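Local coordinates for cell division control protein (Pyrococcus abyssi, PDB 6RPP), which is an intein of an MCM helicase, and probably catalyses its own excision from it by protein splicing through a HINT fold, at residues A[25-29]-A[70-74]. The protein carries 2 engineered substitutions. Sequence-based numbering, arbitrary orientation.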
ATOM      1  N   VAL A  25       0.012  -1.152  12.044  1.00 17.31           N
ATOM      2  CA  VAL A  25      -0.836  -2.324  12.132  1.00 17.51           C
ATOM      3  C   VAL A  25      -0.597  -3.114  13.422  1.00 17.27           C
ATOM      4  O   VAL A  25      -1.570  -3.551  14.078  1.00 17.96           O
ATOM      5  CB  VAL A  25      -0.619  -3.214  10.898  1.00 18.66           C
ATOM      6  CG1 VAL A  25      -1.380  -4.503  11.086  1.00 18.06           C
ATOM      7  CG2 VAL A  25      -1.115  -2.472   9.669  1.00 22.90           C
ATOM      8  N   GLU A  26       0.675  -3.385  13.763  1.00 17.57           N
ATOM      9  CA  GLU A  26       0.922  -4.230  14.927  1.00 16.82           C
ATOM     10  C   GLU A  26       0.398  -3.589  16.203  1.00 18.17           C
ATOM     11  O   GLU A  26      -0.089  -4.311  17.085  1.00 21.19           O
ATOM     12  CB  GLU A  26       2.411  -4.514  15.040  1.00 19.78           C
ATOM     13  CG  GLU A  26       2.957  -5.373  13.888  1.00 19.18           C
ATOM     14  CD  GLU A  26       2.408  -6.804  13.855  1.00 20.78           C
ATOM     15  OE1 GLU A  26       1.728  -7.271  14.816  1.00 21.87           O
ATOM     16  OE2 GLU A  26       2.732  -7.489  12.857  1.00 19.79           O
ATOM     17  N   ARG A  27       0.454  -2.250  16.318  1.00 17.63           N
ATOM     18  CA  ARG A  27      -0.107  -1.618  17.513  0.51 18.01           C
ATOM     19  C   ARG A  27      -1.609  -1.834  17.581  1.00 19.41           C
ATOM     20  O   ARG A  27      -2.169  -2.042  18.671  1.00 22.64           O
ATOM     21  CB  ARG A  27       0.227  -0.126  17.521  0.51 22.99           C
ATOM     22  CG  ARG A  27      -0.315   0.658  18.719  0.51 26.46           C
ATOM     23  CD  ARG A  27      -0.030   2.149  18.516  0.51 37.96           C
ATOM     24  NE  ARG A  27      -0.734   3.010  19.464  0.51 40.34           N
ATOM     25  CZ  ARG A  27      -0.122   3.777  20.360  0.51 43.26           C
ATOM     26  NH1 ARG A  27       1.204   3.775  20.433  0.51 44.23           N
ATOM     27  NH2 ARG A  27      -0.826   4.539  21.192  0.51 46.13           N
ATOM     28  N   ALA A  28      -2.276  -1.758  16.426  1.00 20.33           N
ATOM     29  CA  ALA A  28      -3.715  -1.932  16.404  1.00 20.72           C
ATOM     30  C   ALA A  28      -4.088  -3.369  16.721  1.00 19.89           C
ATOM     31  O   ALA A  28      -5.083  -3.628  17.418  1.00 22.97           O
ATOM     32  CB  ALA A  28      -4.259  -1.522  15.030  1.00 20.79           C
ATOM     33  N   ILE A  29      -3.295  -4.307  16.210  1.00 18.65           N
ATOM     34  CA  ILE A  29      -3.502  -5.729  16.502  1.00 22.13           C
ATOM     35  C   ILE A  29      -3.318  -6.005  17.986  1.00 25.04           C
ATOM     36  O   ILE A  29      -4.118  -6.717  18.615  1.00 24.70           O
ATOM     37  CB  ILE A  29      -2.541  -6.589  15.656  1.00 20.26           C
ATOM     38  CG1 ILE A  29      -2.805  -6.416  14.163  1.00 26.16           C
ATOM     39  CG2 ILE A  29      -2.628  -8.061  16.066  1.00 23.30           C
ATOM     40  CD1 ILE A  29      -4.032  -7.067  13.682  1.00 30.04           C
ATOM     41  N   ILE A  70      -9.470  -0.029   8.942  1.00 22.29           N
ATOM     42  CA  ILE A  70      -9.085  -1.400   9.291  1.00 23.46           C
ATOM     43  C   ILE A  70      -7.604  -1.602   8.968  1.00 18.56           C
ATOM     44  O   ILE A  70      -7.109  -1.171   7.916  1.00 22.03           O
ATOM     45  CB  ILE A  70      -9.923  -2.454   8.524  1.00 24.11           C
ATOM     46  CG1 ILE A  70     -11.424  -2.325   8.796  1.00 26.99           C
ATOM     47  CG2 ILE A  70      -9.407  -3.871   8.806  1.00 24.42           C
ATOM     48  CD1 ILE A  70     -11.846  -2.937  10.084  1.00 36.94           C
ATOM     49  N   ALA A  71      -6.912  -2.251   9.905  1.00 20.71           N
ATOM     50  CA  ALA A  71      -5.514  -2.647   9.792  1.00 22.07           C
ATOM     51  C   ALA A  71      -5.453  -4.158   9.559  1.00 20.81           C
ATOM     52  O   ALA A  71      -6.119  -4.932  10.266  1.00 23.11           O
ATOM     53  CB  ALA A  71      -4.752  -2.303  11.059  1.00 19.47           C
ATOM     54  N   TRP A  72      -4.644  -4.572   8.578  1.00 19.77           N
ATOM     55  CA  TRP A  72      -4.523  -5.952   8.150  1.00 17.06           C
ATOM     56  C   TRP A  72      -3.107  -6.464   8.332  1.00 17.92           C
ATOM     57  O   TRP A  72      -2.162  -5.802   7.923  1.00 19.68           O
ATOM     58  CB  TRP A  72      -4.862  -6.078   6.660  1.00 18.24           C
ATOM     59  CG  TRP A  72      -6.259  -6.083   6.390  1.00 22.83           C
ATOM     60  CD1 TRP A  72      -7.034  -5.028   5.930  1.00 24.82           C
ATOM     61  CD2 TRP A  72      -7.146  -7.182   6.561  1.00 23.27           C
ATOM     62  NE1 TRP A  72      -8.339  -5.436   5.819  1.00 27.04           N
ATOM     63  CE2 TRP A  72      -8.433  -6.748   6.182  1.00 24.76           C
ATOM     64  CE3 TRP A  72      -6.973  -8.501   6.971  1.00 26.55           C
ATOM     65  CZ2 TRP A  72      -9.532  -7.592   6.211  1.00 31.04           C
ATOM     66  CZ3 TRP A  72      -8.068  -9.338   6.992  1.00 34.18           C
ATOM     67  CH2 TRP A  72      -9.324  -8.885   6.621  1.00 32.19           C
ATOM     68  N   LYS A  73      -2.973  -7.646   8.919  1.00 18.24           N
ATOM     69  CA  LYS A  73      -1.684  -8.324   9.055  1.00 18.39           C
ATOM     70  C   LYS A  73      -1.845  -9.707   8.458  1.00 20.32           C
ATOM     71  O   LYS A  73      -2.676 -10.470   8.940  1.00 21.74           O
ATOM     72  CB  LYS A  73      -1.305  -8.459  10.529  1.00 22.93           C
ATOM     73  CG  LYS A  73      -0.089  -9.378  10.876  1.00 20.01           C
ATOM     74  CD  LYS A  73       0.102  -9.497  12.346  1.00 22.53           C
ATOM     75  CE  LYS A  73       1.426 -10.289  12.774  1.00 25.28           C
ATOM     76  NZ  LYS A  73       1.638 -10.125  14.161  1.00 29.37           N
ATOM     77  N   ARG A  74      -1.035 -10.056   7.460  1.00 18.92           N
ATOM     78  CA  ARG A  74      -1.227 -11.311   6.759  1.00 17.87           C
ATOM     79  C   ARG A  74       0.097 -12.049   6.642  1.00 16.40           C
ATOM     80  O   ARG A  74       1.167 -11.443   6.594  1.00 18.19           O
ATOM     81  CB  ARG A  74      -1.842 -11.121   5.341  1.00 23.64           C
ATOM     82  CG  ARG A  74      -3.240 -10.477   5.364  1.00 29.41           C
ATOM     83  CD  ARG A  74      -4.045 -10.843   4.112  1.00 45.88           C
ATOM     84  NE  ARG A  74      -5.064  -9.837   3.796  1.00 52.93           N
ATOM     85  CZ  ARG A  74      -6.370 -10.026   3.942  1.00 62.93           C
ATOM     86  NH1 ARG A  74      -6.824 -11.189   4.385  1.00 66.59           N
ATOM     87  NH2 ARG A  74      -7.222  -9.054   3.638  1.00 66.45           N
TER
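Val25 meets Ala71 where helix 25-29 and strand 70-74 come nearest, their CA atoms 5.2 Å apart. The alanine methyl lets the helix settle close: Ala71 CB lies 3.9 Å from Val25 CG2 and 4.1 Å from Ala28 CB, so two residues one helical turn apart share one small partner. Val25 CG1, anti to the backbone N (chi1 173°), reaches past this methyl and stops 3.5 Å from Trp72 O, with Lys73 CB also within van der Waals range. Ile29 touches more loosely, its CD1 4.4 Å from Lys73 CB.

At the more exposed margin the contact is polar and made by the ends of two long side chains, both partly exposed. Lys73, extended beyond CG, crosses the bent chain of Glu26 at about a right angle and brings NZ 2.9 Å from Glu26 OE1, on that oxygen's syn lone pair. A weak second bond runs from Lys73 NZ to Glu26 OE2 at 3.1 Å, so the ammonium grips the two carboxylate oxygens unequally; OE2 also bonds to Tyr148 OH, which helps fix the carboxylate's rotation. A methionine in place of Lys73 would probably leave the Glu26 carboxylate without its cationic mate, though still held by Tyr148.

The segment axes, 7.9 Å apart at closest approach, are inclined at 100° to each other, which sets the helix across the strand in this intein splicing domain. Strand 63-75 runs antiparallel between strands 44-56 and 146-151, and the helix spans all three: Ala28 packs on Ile49, Ile29 on Phe45 and Val25 on Tyr148, while Lys73 makes a cation-pi contact with Trp146.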